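Local coordinates for Lmo1076 protein (Listeria monocytogenes serovar 1/2a, PDB 5JQC) that is a putative secreted autolysin, probably hydrolysing the bacterial cell wall, represented here by a fragment with three GW modules, which probably hold the enzyme to the cell surface, at residues 119-124 with 130-135; 123-128 with 156-161; 138-143 with 161-166; 147-152 with 168-173; 177-182 with 212-217. One frame throughout, in Å; residues are numbered along the deposited sequence.

Interaction 1 of 5, residues 119-124 with 130-135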
# COMPACT_ATOMS: atom_id res chain seq x y z
N GLY A 119 -8.38 -10.22 0.68
CA GLY A 119 -8.26 -10.36 -0.76
C GLY A 119 -6.94 -9.85 -1.27
O GLY A 119 -6.19 -9.15 -0.59
N LEU A 120 -6.64 -10.19 -2.52
CA LEU A 120 -5.35 -9.91 -3.10
C LEU A 120 -5.57 -9.14 -4.39
O LEU A 120 -6.21 -9.65 -5.31
CB LEU A 120 -4.57 -11.20 -3.35
CG LEU A 120 -3.28 -11.07 -4.16
CD1 LEU A 120 -2.35 -10.01 -3.58
CD2 LEU A 120 -2.57 -12.41 -4.21
N TRP A 121 -5.01 -7.93 -4.48
CA TRP A 121 -5.43 -6.98 -5.49
C TRP A 121 -4.26 -6.57 -6.35
O TRP A 121 -3.11 -6.59 -5.91
CB TRP A 121 -6.05 -5.73 -4.85
CG TRP A 121 -7.27 -6.02 -4.03
CD1 TRP A 121 -7.31 -6.39 -2.71
CD2 TRP A 121 -8.63 -5.95 -4.46
NE1 TRP A 121 -8.61 -6.56 -2.31
CE2 TRP A 121 -9.44 -6.29 -3.36
CE3 TRP A 121 -9.25 -5.63 -5.68
CZ2 TRP A 121 -10.84 -6.32 -3.44
CZ3 TRP A 121 -10.62 -5.66 -5.75
CH2 TRP A 121 -11.40 -6.00 -4.64
N SER A 122 -4.58 -6.14 -7.59
CA SER A 122 -3.56 -5.62 -8.50
C SER A 122 -3.33 -4.12 -8.35
O SER A 122 -2.30 -3.61 -8.80
CB SER A 122 -3.95 -5.92 -9.95
OG SER A 122 -5.09 -5.18 -10.35
N GLU A 123 -4.28 -3.40 -7.75
CA GLU A 123 -4.06 -2.02 -7.33
C GLU A 123 -4.77 -1.84 -6.00
O GLU A 123 -5.53 -2.70 -5.56
CB GLU A 123 -4.58 -1.01 -8.36
CG GLU A 123 -4.15 -1.25 -9.78
CD GLU A 123 -2.75 -0.76 -10.04
OE1 GLU A 123 -2.21 -0.03 -9.18
OE2 GLU A 123 -2.21 -1.08 -11.12
N VAL A 124 -4.53 -0.69 -5.37
CA VAL A 124 -5.36 -0.28 -4.24
C VAL A 124 -6.81 -0.49 -4.65
O VAL A 124 -7.23 -0.04 -5.73
CB VAL A 124 -5.08 1.18 -3.84
CG1 VAL A 124 -5.99 1.59 -2.70
CG2 VAL A 124 -3.65 1.35 -3.44
N ALA A 130 -7.89 -1.63 -10.78
CA ALA A 130 -7.75 -2.54 -9.66
C ALA A 130 -8.59 -3.79 -9.90
O ALA A 130 -9.81 -3.70 -10.11
CB ALA A 130 -8.15 -1.85 -8.35
N LYS A 131 -7.94 -4.97 -9.88
CA LYS A 131 -8.60 -6.25 -10.05
C LYS A 131 -8.24 -7.16 -8.88
O LYS A 131 -7.13 -7.09 -8.34
CB LYS A 131 -8.20 -6.96 -11.35
CG LYS A 131 -8.40 -6.13 -12.61
CD LYS A 131 -7.98 -6.88 -13.87
CE LYS A 131 -8.46 -6.15 -15.13
NZ LYS A 131 -9.95 -5.96 -15.12
N LYS A 132 -9.19 -8.01 -8.50
CA LYS A 132 -8.96 -8.99 -7.44
C LYS A 132 -8.29 -10.22 -8.04
O LYS A 132 -8.94 -10.98 -8.76
CB LYS A 132 -10.26 -9.38 -6.75
CG LYS A 132 -10.08 -9.99 -5.37
CD LYS A 132 -11.43 -10.10 -4.69
CE LYS A 132 -11.32 -10.33 -3.20
NZ LYS A 132 -12.66 -10.12 -2.56
N LEU A 133 -7.00 -10.40 -7.73
CA LEU A 133 -6.21 -11.52 -8.25
C LEU A 133 -6.58 -12.85 -7.60
O LEU A 133 -6.55 -13.89 -8.26
CB LEU A 133 -4.73 -11.26 -8.04
CG LEU A 133 -4.32 -9.90 -8.58
CD1 LEU A 133 -2.84 -9.65 -8.35
CD2 LEU A 133 -4.66 -9.85 -10.06
N ALA A 134 -6.91 -12.84 -6.32
CA ALA A 134 -7.30 -14.07 -5.67
C ALA A 134 -8.25 -13.71 -4.54
O ALA A 134 -8.18 -12.61 -3.99
CB ALA A 134 -6.10 -14.86 -5.15
N THR A 135 -9.15 -14.63 -4.23
CA THR A 135 -10.15 -14.35 -3.21
C THR A 135 -9.49 -14.06 -1.87
O THR A 135 -9.90 -13.13 -1.15
CB THR A 135 -11.13 -15.51 -3.10
OG1 THR A 135 -11.87 -15.58 -4.32
CG2 THR A 135 -12.08 -15.30 -1.93

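Interaction 2 of 5, residues 123-128 with 156-161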
# COMPACT_ATOMS: atom_id res chain seq x y z
N GLU A 123 -4.28 -3.40 -7.75
CA GLU A 123 -4.06 -2.02 -7.33
C GLU A 123 -4.77 -1.84 -6.00
O GLU A 123 -5.53 -2.70 -5.56
CB GLU A 123 -4.58 -1.01 -8.36
CG GLU A 123 -4.15 -1.25 -9.78
CD GLU A 123 -2.75 -0.76 -10.04
OE1 GLU A 123 -2.21 -0.03 -9.18
OE2 GLU A 123 -2.21 -1.08 -11.12
N VAL A 124 -4.53 -0.69 -5.37
CA VAL A 124 -5.36 -0.28 -4.24
C VAL A 124 -6.81 -0.49 -4.65
O VAL A 124 -7.23 -0.04 -5.73
CB VAL A 124 -5.08 1.18 -3.84
CG1 VAL A 124 -5.99 1.59 -2.70
CG2 VAL A 124 -3.65 1.35 -3.44
N PRO A 125 -7.60 -1.23 -3.88
CA PRO A 125 -8.93 -1.62 -4.34
C PRO A 125 -9.84 -0.41 -4.55
O PRO A 125 -9.83 0.54 -3.76
CB PRO A 125 -9.46 -2.53 -3.23
CG PRO A 125 -8.48 -2.41 -2.10
CD PRO A 125 -7.19 -1.94 -2.65
N GLY A 126 -10.63 -0.46 -5.62
CA GLY A 126 -11.56 0.59 -6.00
C GLY A 126 -10.96 1.60 -6.95
O GLY A 126 -11.70 2.31 -7.64
N THR A 127 -9.63 1.70 -6.99
CA THR A 127 -9.00 2.63 -7.91
C THR A 127 -9.04 2.07 -9.33
O THR A 127 -9.43 0.92 -9.56
CB THR A 127 -7.57 2.93 -7.47
OG1 THR A 127 -6.79 1.72 -7.52
CG2 THR A 127 -7.56 3.46 -6.04
N VAL A 128 -8.63 2.89 -10.29
CA VAL A 128 -8.72 2.49 -11.68
C VAL A 128 -7.71 1.38 -11.96
O VAL A 128 -6.56 1.43 -11.48
CB VAL A 128 -8.53 3.70 -12.61
CG1 VAL A 128 -7.09 4.23 -12.54
CG2 VAL A 128 -8.91 3.35 -14.04
N ARG A 156 -8.41 2.53 4.98
CA ARG A 156 -7.56 1.36 5.09
C ARG A 156 -6.26 1.55 4.31
O ARG A 156 -6.25 2.18 3.25
CB ARG A 156 -8.28 0.09 4.61
CG ARG A 156 -9.47 -0.30 5.45
CD ARG A 156 -10.71 -0.38 4.53
NE ARG A 156 -11.97 -0.14 5.23
CZ ARG A 156 -13.16 -0.57 4.80
NH1 ARG A 156 -14.27 -0.31 5.50
NH2 ARG A 156 -13.25 -1.31 3.69
N THR A 157 -5.18 1.00 4.84
CA THR A 157 -3.87 1.05 4.20
C THR A 157 -3.57 -0.28 3.52
O THR A 157 -3.80 -1.35 4.10
CB THR A 157 -2.79 1.36 5.23
OG1 THR A 157 -3.18 2.51 6.00
CG2 THR A 157 -1.46 1.65 4.56
N TYR A 158 -3.09 -0.20 2.29
CA TYR A 158 -2.77 -1.35 1.46
C TYR A 158 -1.30 -1.32 1.08
O TYR A 158 -0.82 -0.31 0.56
CB TYR A 158 -3.62 -1.35 0.20
CG TYR A 158 -5.08 -1.57 0.51
CD1 TYR A 158 -5.58 -2.84 0.71
CD2 TYR A 158 -5.96 -0.49 0.64
CE1 TYR A 158 -6.89 -3.07 1.02
CE2 TYR A 158 -7.31 -0.71 0.94
CZ TYR A 158 -7.76 -2.00 1.13
OH TYR A 158 -9.07 -2.25 1.44
N TYR A 159 -0.60 -2.41 1.33
CA TYR A 159 0.82 -2.52 0.98
C TYR A 159 0.97 -3.24 -0.35
O TYR A 159 0.36 -4.30 -0.55
CB TYR A 159 1.59 -3.32 2.02
CG TYR A 159 1.87 -2.58 3.27
CD1 TYR A 159 1.85 -1.19 3.30
CD2 TYR A 159 2.16 -3.26 4.43
CE1 TYR A 159 2.11 -0.52 4.48
CE2 TYR A 159 2.43 -2.61 5.60
CZ TYR A 159 2.41 -1.24 5.63
OH TYR A 159 2.68 -0.59 6.81
N GLN A 160 1.80 -2.70 -1.22
CA GLN A 160 2.28 -3.46 -2.37
C GLN A 160 3.51 -4.24 -1.94
O GLN A 160 4.38 -3.70 -1.26
CB GLN A 160 2.60 -2.52 -3.54
CG GLN A 160 2.82 -3.27 -4.83
CD GLN A 160 3.22 -2.38 -5.96
OE1 GLN A 160 3.90 -1.37 -5.75
NE2 GLN A 160 2.80 -2.72 -7.17
N PHE A 161 3.58 -5.52 -2.31
CA PHE A 161 4.56 -6.40 -1.70
C PHE A 161 5.10 -7.42 -2.70
O PHE A 161 4.46 -7.77 -3.69
CB PHE A 161 3.97 -7.15 -0.50
CG PHE A 161 2.98 -8.22 -0.90
CD1 PHE A 161 1.70 -7.89 -1.27
CD2 PHE A 161 3.35 -9.55 -0.92
CE1 PHE A 161 0.81 -8.86 -1.66
CE2 PHE A 161 2.47 -10.51 -1.30
CZ PHE A 161 1.19 -10.17 -1.67

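Interaction 3 of 5, residues 138-143 with 161-166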
# COMPACT_ATOMS: atom_id res chain seq x y z
N GLY A 138 -4.12 -16.30 0.59
CA GLY A 138 -3.75 -17.45 1.39
C GLY A 138 -2.55 -18.20 0.85
O GLY A 138 -1.80 -18.80 1.64
N ALA A 139 -2.34 -18.17 -0.47
CA ALA A 139 -1.16 -18.72 -1.13
C ALA A 139 0.15 -18.20 -0.57
O ALA A 139 1.20 -18.81 -0.81
CB ALA A 139 -1.21 -18.40 -2.62
N TYR A 140 0.13 -17.07 0.15
CA TYR A 140 1.35 -16.49 0.68
C TYR A 140 1.30 -16.40 2.20
O TYR A 140 2.06 -15.64 2.80
CB TYR A 140 1.59 -15.11 0.08
CG TYR A 140 1.51 -15.09 -1.42
CD1 TYR A 140 0.29 -14.95 -2.06
CD2 TYR A 140 2.65 -15.20 -2.20
CE1 TYR A 140 0.21 -14.91 -3.43
CE2 TYR A 140 2.58 -15.16 -3.57
CZ TYR A 140 1.35 -15.03 -4.19
OH TYR A 140 1.26 -14.99 -5.57
N GLN A 141 0.42 -17.16 2.82
CA GLN A 141 0.31 -17.10 4.26
C GLN A 141 1.63 -17.51 4.90
O GLN A 141 2.31 -18.44 4.45
CB GLN A 141 -0.86 -17.97 4.72
CG GLN A 141 -1.09 -18.09 6.22
CD GLN A 141 -1.35 -16.77 6.92
OE1 GLN A 141 -1.52 -15.72 6.29
NE2 GLN A 141 -1.37 -16.82 8.25
N ASN A 142 2.04 -16.75 5.91
CA ASN A 142 3.25 -16.99 6.69
C ASN A 142 4.53 -16.90 5.86
O ASN A 142 5.59 -17.28 6.36
CB ASN A 142 3.18 -18.32 7.43
CG ASN A 142 2.21 -18.28 8.59
OD1 ASN A 142 2.15 -17.29 9.33
ND2 ASN A 142 1.43 -19.34 8.76
N LYS A 143 4.48 -16.36 4.64
CA LYS A 143 5.69 -16.13 3.86
C LYS A 143 6.30 -14.77 4.18
O LYS A 143 5.59 -13.83 4.57
CB LYS A 143 5.41 -16.20 2.35
CG LYS A 143 4.94 -17.55 1.84
CD LYS A 143 5.40 -17.81 0.40
CE LYS A 143 5.26 -19.29 0.04
NZ LYS A 143 5.89 -19.64 -1.28
N PHE A 161 3.58 -5.52 -2.31
CA PHE A 161 4.56 -6.40 -1.70
C PHE A 161 5.10 -7.42 -2.70
O PHE A 161 4.46 -7.77 -3.69
CB PHE A 161 3.97 -7.15 -0.50
CG PHE A 161 2.98 -8.22 -0.90
CD1 PHE A 161 1.70 -7.89 -1.27
CD2 PHE A 161 3.35 -9.55 -0.92
CE1 PHE A 161 0.81 -8.86 -1.66
CE2 PHE A 161 2.47 -10.51 -1.30
CZ PHE A 161 1.19 -10.17 -1.67
N GLN A 162 6.29 -7.93 -2.38
CA GLN A 162 6.99 -8.92 -3.19
C GLN A 162 7.27 -10.16 -2.36
O GLN A 162 7.58 -10.06 -1.16
CB GLN A 162 8.30 -8.37 -3.73
CG GLN A 162 8.15 -7.05 -4.44
CD GLN A 162 9.48 -6.52 -4.97
OE1 GLN A 162 10.45 -6.38 -4.22
NE2 GLN A 162 9.53 -6.23 -6.26
N VAL A 163 7.17 -11.33 -3.00
CA VAL A 163 7.57 -12.62 -2.42
C VAL A 163 8.51 -13.30 -3.41
O VAL A 163 8.16 -13.48 -4.59
CB VAL A 163 6.35 -13.51 -2.10
CG1 VAL A 163 6.78 -14.85 -1.50
CG2 VAL A 163 5.40 -12.80 -1.14
N GLY A 164 9.71 -13.65 -2.95
CA GLY A 164 10.72 -14.20 -3.84
C GLY A 164 11.11 -13.29 -4.98
O GLY A 164 11.22 -13.76 -6.13
N GLY A 165 11.32 -12.01 -4.72
CA GLY A 165 11.78 -11.10 -5.75
C GLY A 165 10.73 -10.66 -6.75
O GLY A 165 11.03 -9.78 -7.57
N LYS A 166 9.52 -11.21 -6.70
CA LYS A 166 8.46 -10.88 -7.65
C LYS A 166 7.35 -10.08 -6.95
O LYS A 166 6.82 -10.51 -5.91
CB LYS A 166 7.88 -12.16 -8.27
CG LYS A 166 8.58 -12.65 -9.55
CD LYS A 166 9.98 -13.21 -9.27
CE LYS A 166 10.73 -13.65 -10.54
NZ LYS A 166 12.17 -13.98 -10.26

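Interaction 4 of 5, residues 147-152 with 168-173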
# COMPACT_ATOMS: atom_id res chain seq x y z
N ILE A 147 7.89 -5.05 1.41
CA ILE A 147 6.85 -4.05 1.23
C ILE A 147 7.47 -2.85 0.52
O ILE A 147 8.40 -2.23 1.05
CB ILE A 147 6.24 -3.66 2.58
CG1 ILE A 147 5.40 -4.83 3.13
CG2 ILE A 147 5.47 -2.36 2.46
CD1 ILE A 147 5.50 -5.01 4.65
N ILE A 148 6.97 -2.52 -0.67
CA ILE A 148 7.61 -1.53 -1.53
C ILE A 148 6.77 -0.27 -1.75
O ILE A 148 7.30 0.73 -2.26
CB ILE A 148 7.99 -2.14 -2.89
CG1 ILE A 148 6.72 -2.44 -3.68
CG2 ILE A 148 8.81 -3.40 -2.68
CD1 ILE A 148 6.96 -3.25 -4.93
N LYS A 149 5.49 -0.27 -1.38
CA LYS A 149 4.66 0.90 -1.62
C LYS A 149 3.42 0.80 -0.73
O LYS A 149 2.98 -0.30 -0.40
CB LYS A 149 4.25 0.98 -3.09
CG LYS A 149 3.98 2.36 -3.61
CD LYS A 149 3.36 2.24 -5.00
CE LYS A 149 3.47 3.54 -5.77
NZ LYS A 149 3.17 3.32 -7.21
N GLN A 150 2.86 1.95 -0.37
CA GLN A 150 1.59 1.98 0.34
C GLN A 150 0.64 2.95 -0.33
O GLN A 150 1.05 3.84 -1.09
CB GLN A 150 1.74 2.36 1.81
CG GLN A 150 2.19 3.77 2.07
CD GLN A 150 2.03 4.16 3.52
OE1 GLN A 150 2.41 3.41 4.40
NE2 GLN A 150 1.41 5.32 3.78
N GLY A 151 -0.65 2.77 -0.05
CA GLY A 151 -1.69 3.67 -0.48
C GLY A 151 -2.90 3.45 0.38
O GLY A 151 -3.12 2.33 0.86
N GLN A 152 -3.71 4.49 0.58
CA GLN A 152 -4.86 4.38 1.45
C GLN A 152 -6.13 4.66 0.68
O GLN A 152 -6.12 5.38 -0.32
CB GLN A 152 -4.78 5.33 2.64
CG GLN A 152 -3.62 5.01 3.55
CD GLN A 152 -3.50 5.98 4.71
OE1 GLN A 152 -4.18 7.02 4.73
NE2 GLN A 152 -2.63 5.66 5.67
N ILE A 168 3.88 -9.16 -6.08
CA ILE A 168 2.67 -9.97 -6.11
C ILE A 168 1.42 -9.12 -6.33
O ILE A 168 0.52 -9.49 -7.08
CB ILE A 168 2.56 -10.78 -4.82
CG1 ILE A 168 3.81 -11.64 -4.65
CG2 ILE A 168 1.33 -11.66 -4.86
CD1 ILE A 168 4.00 -12.65 -5.76
N GLY A 169 1.34 -7.98 -5.66
CA GLY A 169 0.11 -7.21 -5.70
C GLY A 169 -0.01 -6.36 -4.45
O GLY A 169 1.00 -5.93 -3.87
N TRP A 170 -1.25 -6.13 -4.05
CA TRP A 170 -1.58 -5.26 -2.94
C TRP A 170 -2.39 -6.02 -1.90
O TRP A 170 -3.32 -6.78 -2.23
CB TRP A 170 -2.36 -4.03 -3.41
CG TRP A 170 -1.57 -3.08 -4.28
CD1 TRP A 170 -1.29 -3.22 -5.62
CD2 TRP A 170 -1.00 -1.82 -3.89
NE1 TRP A 170 -0.59 -2.13 -6.08
CE2 TRP A 170 -0.39 -1.26 -5.04
CE3 TRP A 170 -0.94 -1.11 -2.69
CZ2 TRP A 170 0.26 -0.04 -5.01
CZ3 TRP A 170 -0.29 0.10 -2.66
CH2 TRP A 170 0.30 0.63 -3.82
N LEU A 171 -2.04 -5.80 -0.64
CA LEU A 171 -2.65 -6.54 0.45
C LEU A 171 -2.80 -5.59 1.62
O LEU A 171 -1.95 -4.73 1.84
CB LEU A 171 -1.79 -7.76 0.81
CG LEU A 171 -2.26 -8.69 1.92
CD1 LEU A 171 -3.57 -9.32 1.52
CD2 LEU A 171 -1.22 -9.77 2.21
N ASP A 172 -3.89 -5.73 2.36
CA ASP A 172 -4.12 -4.83 3.48
C ASP A 172 -2.96 -4.93 4.47
O ASP A 172 -2.51 -6.02 4.82
CB ASP A 172 -5.45 -5.17 4.15
CG ASP A 172 -5.90 -4.11 5.17
OD1 ASP A 172 -5.23 -3.96 6.21
OD2 ASP A 172 -6.98 -3.49 4.96
N ALA A 173 -2.44 -3.77 4.88
CA ALA A 173 -1.31 -3.71 5.80
C ALA A 173 -1.54 -4.50 7.08
O ALA A 173 -0.57 -4.91 7.73
CB ALA A 173 -1.01 -2.25 6.13

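Interaction 5 of 5, residues 177-182 with 212-217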
# COMPACT_ATOMS: atom_id res chain seq x y z
N HIS A 177 3.05 -8.71 9.38
CA HIS A 177 3.85 -8.43 10.56
C HIS A 177 5.16 -7.82 10.07
O HIS A 177 5.99 -8.53 9.49
CB HIS A 177 4.12 -9.69 11.38
CG HIS A 177 5.03 -9.47 12.55
ND1 HIS A 177 4.55 -9.22 13.82
CD2 HIS A 177 6.38 -9.42 12.64
CE1 HIS A 177 5.58 -9.06 14.64
NE2 HIS A 177 6.69 -9.17 13.95
N VAL A 178 5.35 -6.53 10.30
CA VAL A 178 6.54 -5.85 9.77
C VAL A 178 7.70 -6.03 10.74
O VAL A 178 7.56 -5.79 11.95
CB VAL A 178 6.25 -4.37 9.52
CG1 VAL A 178 7.43 -3.73 8.79
CG2 VAL A 178 4.96 -4.21 8.72
N TYR A 179 8.85 -6.44 10.20
CA TYR A 179 10.06 -6.54 11.00
C TYR A 179 10.62 -5.15 11.27
O TYR A 179 10.57 -4.27 10.41
CB TYR A 179 11.12 -7.40 10.30
CG TYR A 179 10.63 -8.80 10.00
CD1 TYR A 179 10.16 -9.63 11.00
CD2 TYR A 179 10.65 -9.30 8.70
CE1 TYR A 179 9.73 -10.90 10.73
CE2 TYR A 179 10.22 -10.55 8.41
CZ TYR A 179 9.76 -11.36 9.43
OH TYR A 179 9.34 -12.64 9.14
N ASP A 180 11.12 -4.96 12.50
CA ASP A 180 11.93 -3.80 12.84
C ASP A 180 13.23 -3.85 12.07
O ASP A 180 13.86 -4.91 11.98
CB ASP A 180 12.29 -3.76 14.33
CG ASP A 180 11.09 -3.78 15.23
OD1 ASP A 180 10.09 -3.08 14.92
OD2 ASP A 180 11.17 -4.47 16.27
N LYS A 181 13.67 -2.69 11.57
CA LYS A 181 15.02 -2.57 11.00
C LYS A 181 16.06 -2.47 12.11
O LYS A 181 15.79 -1.95 13.20
CB LYS A 181 15.15 -1.35 10.10
CG LYS A 181 14.25 -1.38 8.89
CD LYS A 181 14.37 -0.07 8.13
CE LYS A 181 13.69 -0.14 6.78
NZ LYS A 181 14.40 -1.08 5.87
N ILE A 182 17.26 -2.99 11.83
CA ILE A 182 18.41 -2.71 12.68
C ILE A 182 18.87 -1.29 12.35
O ILE A 182 19.36 -1.02 11.24
CB ILE A 182 19.54 -3.74 12.47
CG1 ILE A 182 19.00 -5.15 12.74
CG2 ILE A 182 20.71 -3.41 13.38
CD1 ILE A 182 20.00 -6.24 12.51
N SER A 212 13.14 -15.66 12.05
CA SER A 212 13.77 -16.54 13.04
C SER A 212 14.10 -15.86 14.36
O SER A 212 14.56 -16.54 15.30
CB SER A 212 15.06 -17.12 12.45
OG SER A 212 15.70 -16.17 11.63
N SER A 213 13.91 -14.55 14.47
CA SER A 213 14.23 -13.82 15.69
C SER A 213 12.97 -13.27 16.37
O SER A 213 13.06 -12.35 17.19
CB SER A 213 15.23 -12.70 15.38
OG SER A 213 14.83 -11.98 14.22
N MSE A 214 11.80 -13.82 16.04
CA MSE A 214 10.57 -13.43 16.72
C MSE A 214 10.37 -14.23 18.01
O MSE A 214 9.74 -13.73 18.95
CB MSE A 214 9.35 -13.59 15.80
CG MSE A 214 9.44 -12.76 14.55
SE MSE A 214 7.76 -12.66 13.69
CE MSE A 214 7.91 -14.07 12.38
N ASN A 215 10.95 -15.44 18.10
CA ASN A 215 10.69 -16.33 19.22
C ASN A 215 11.97 -16.78 19.91
O ASN A 215 12.89 -17.30 19.27
CB ASN A 215 9.91 -17.56 18.78
CG ASN A 215 8.43 -17.36 18.93
OD1 ASN A 215 7.76 -16.89 18.00
ND2 ASN A 215 7.90 -17.67 20.12
N LYS A 216 11.98 -16.65 21.24
CA LYS A 216 13.16 -16.90 22.05
C LYS A 216 13.64 -18.34 21.90
O LYS A 216 12.86 -19.27 21.63
CB LYS A 216 12.88 -16.57 23.52
CG LYS A 216 11.91 -17.49 24.28
CD LYS A 216 11.38 -16.82 25.56
CE LYS A 216 10.39 -15.68 25.25
NZ LYS A 216 9.82 -15.01 26.47
N LEU A 217 14.95 -18.51 22.03
CA LEU A 217 15.55 -19.83 22.14
C LEU A 217 15.52 -20.33 23.58
O LEU A 217 15.44 -21.54 23.81
CB LEU A 217 16.98 -19.80 21.62
CG LEU A 217 17.16 -19.47 20.14
CD1 LEU A 217 18.63 -19.22 19.83
CD2 LEU A 217 16.59 -20.59 19.27

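Interaction 1 of 5, residues 119-124 with 130-135
A classic beta bulge, in which Leu133 and Ala134 together face Leu120, shapes the short antiparallel hairpin of strands 120-121 and 132-134. The carbonyl of Leu120 serves both: Leu133 N gives it a bond at 2.7 Å to Leu120 O with the N-H bent to 135°, and Ala134 N adds a weak one. Leu120 N in turn donates to Ala134 O at 3.2 Å. Because the bulge shifts the register by one, Trp121 pairs with Lys132, and both project from the same side of this small hairpin of the second GW module, a domain of the SH3 clan. Lys132 lays its extended chain slantwise over the indole. Its CB stands 4.1 Å from the centroid of the six-membered ring of Trp121, 18° off the normal, a CH-pi contact, while CD and CE continue past CZ2. Beyond the bulge, Ser122 grips Lys131 twice. Ser122 N reaches Lys131 O at 2.8 Å, and with the hydroxyl placed between backbone N and carbonyl carbon (chi1 68°), Ser122 OG accepts from Lys131 N at 2.9 Å, the side chain standing in for a backbone carbonyl. Ala130 CB fits against the carbonyl of Val124, 3.3 Å from Val124 O.

Interaction 2 of 5, residues 123-128 with 156-161
Val124 begins the encounter with Tyr158, its CG1 lying 3.9 Å from Tyr158 CD2 and meeting the ring obliquely. CG1 is the branch opposite the backbone N (chi1 178°), and it is the only part of this valine to touch the 156-161 segment. Pro125 follows and carries most of the contact. Its CD sits 3.6 Å from the centroid of the Tyr158 ring, within 1° of the normal, a CH-pi contact almost exactly over the centre; CG leans toward the phenolic end, 3.3 Å from Tyr158 CZ, which makes the stacking of proline on tyrosine tight. Gly126 then takes the positive phi (92°) characteristic of the third position of a type II turn, where glycine suits best, and Thr127 closes that turn. Val124 O is gripped twice here, by the backbone through Thr127 N at 3.2 Å and by the hydroxyl of Thr127, whose OG1 comes in the carbonyl plane on a lone pair. No hydrogen bond joins 123-128 to 156-161, so the turn rests on the strand through apolar contact. The turn belongs to the link between strands 120-121 and 132-134; Ile153 of strand 144-153 touches both Val124 and Tyr158, and Trp170 of strand 166-172 also packs on Val124.

Interaction 3 of 5, residues 138-143 with 161-166
Val163 reaches toward both ends of a turn in the 138-143 segment, and its two methyl branches divide the work. Its CB already lies 4.1 Å from Tyr140 CD2. From there CG2 goes to the tyrosine, 3.8 Å from the same Tyr140 CD2, approaching the ring obliquely; this methyl also lies in the plane of the Phe161 ring, at its edge, so this one methyl borders two aromatic rings. The other branch, CG1, turns opposite the backbone N (chi1 180°) and meets the lysine, 3.8 Å from Lys143 CD. The aliphatic part of that lysine, bent at chi2, passes the valine at about a right angle. What brings the tyrosine and the lysine to the same valine is the type II turn from Tyr140 to Lys143, closed by Lys143 N to Tyr140 O at 3.1 Å. On the other side, Val163 opens a type I' turn whose two central positions are Gly164 and Gly165, the usual tight connection of a beta hairpin; Val163 N bonds to Lys166 O at 3.0 Å. No hydrogen bond joins the two segments. The loop that leads into strand 144-153 packs against the hairpin end of strands 156-163 and 166-172; Tyr140 also packs on Ile168 and Leu120, and Val163 on Ala145 and Ile168.

Interaction 4 of 5, residues 147-152 with 168-173
Trp170 sets the edge of its six-membered ring against the backbone of residues 147-152, in strand 144-153. The ring plane runs toward the peptide link between Gln150 and Gly151, with Trp170 CZ3 at 3.8 Å from Gln150 C and also 3.8 Å from Gly151 N. The indole edge thus comes directly against the main chain at these two residues. Lys149 slants across the neighbouring CH2-CZ2 side of the same ring: its chain is extended, with CG opposite the backbone N (chi1 -152°), which carries CD to 3.7 Å from Trp170 CH2. Lysine methylenes, rather than the charged end, border the tryptophan. Together with Gly169, Trp170 forms the Gly-Trp dipeptide from which GW modules take their name, and here the tryptophan is buried. The two strands are not neighbours: the axes of 147-152 and 168-172 come within 8.9 Å at a crossing angle of -48°, with strand 156-163 lying between them in the antiparallel sheet and Gln160 of that strand touching both Lys149 and Trp170.

Interaction 5 of 5, residues 177-182 with 212-217
One selenomethionine side chain, Met214, brings its selenium to two aromatic rings, His177 and Tyr179, across the junction between the second and third GW modules. Selenium takes the place of the natural sulfur, and the pattern is that of a Met-aromatic contact. The two rings receive it differently. Toward His177 the approach is oblique: Met214 SE is 4.0 Å from the centroid of the imidazole, 32° off the normal, and 3.7 Å from His177 NE2. Toward Tyr179 it comes at the edge, 5.3 Å from Met214 SE to the ring centroid and 81° from the normal. The His177 and Met214 side chains run antiparallel alongside one another, while Met214 lies roughly perpendicular to Tyr179. The polar ends of both rings have other partners: His177 NE2 is hydrogen-bonded to Asn208 ND2, and Tyr179 OH to Asp144 OD1, so the histidine is tied to the third module and the tyrosine to the second. A bound glycerol, probably from the crystallisation liquor, and a bound di(hydroxyethyl)ether each lie about 4 Å from the His177 side chain. Rotation about the CG-SE bond (chi3 -96°) turns the terminal methyl toward the tyrosine, where Met214 CE stands 3.8 Å from Tyr179 OH.

How the interactions relate
Interactions 1 to 4 all belong to the second GW module and build it around its five-stranded antiparallel sheet. Interactions 1 and 2 share Glu123 and Val124, with centres about 8 Å apart, and interaction 4 lies about 6 Å from interaction 2, centre to centre. Trp170 ties interaction 4 to the hairpin of interaction 1 through a probable hydrogen bond, Trp121 O to Trp170 N at 2.7 Å. Leu120 bridges to interaction 3, with Leu120 CD2 3.8 Å from Tyr140 CE1. Interaction 5 lies farther off, about 28 Å between centres from interaction 1, and joins this module to the next; its touch on interaction 4 is Ile147 CD1 against Val178 CG2 at 4.2 Å.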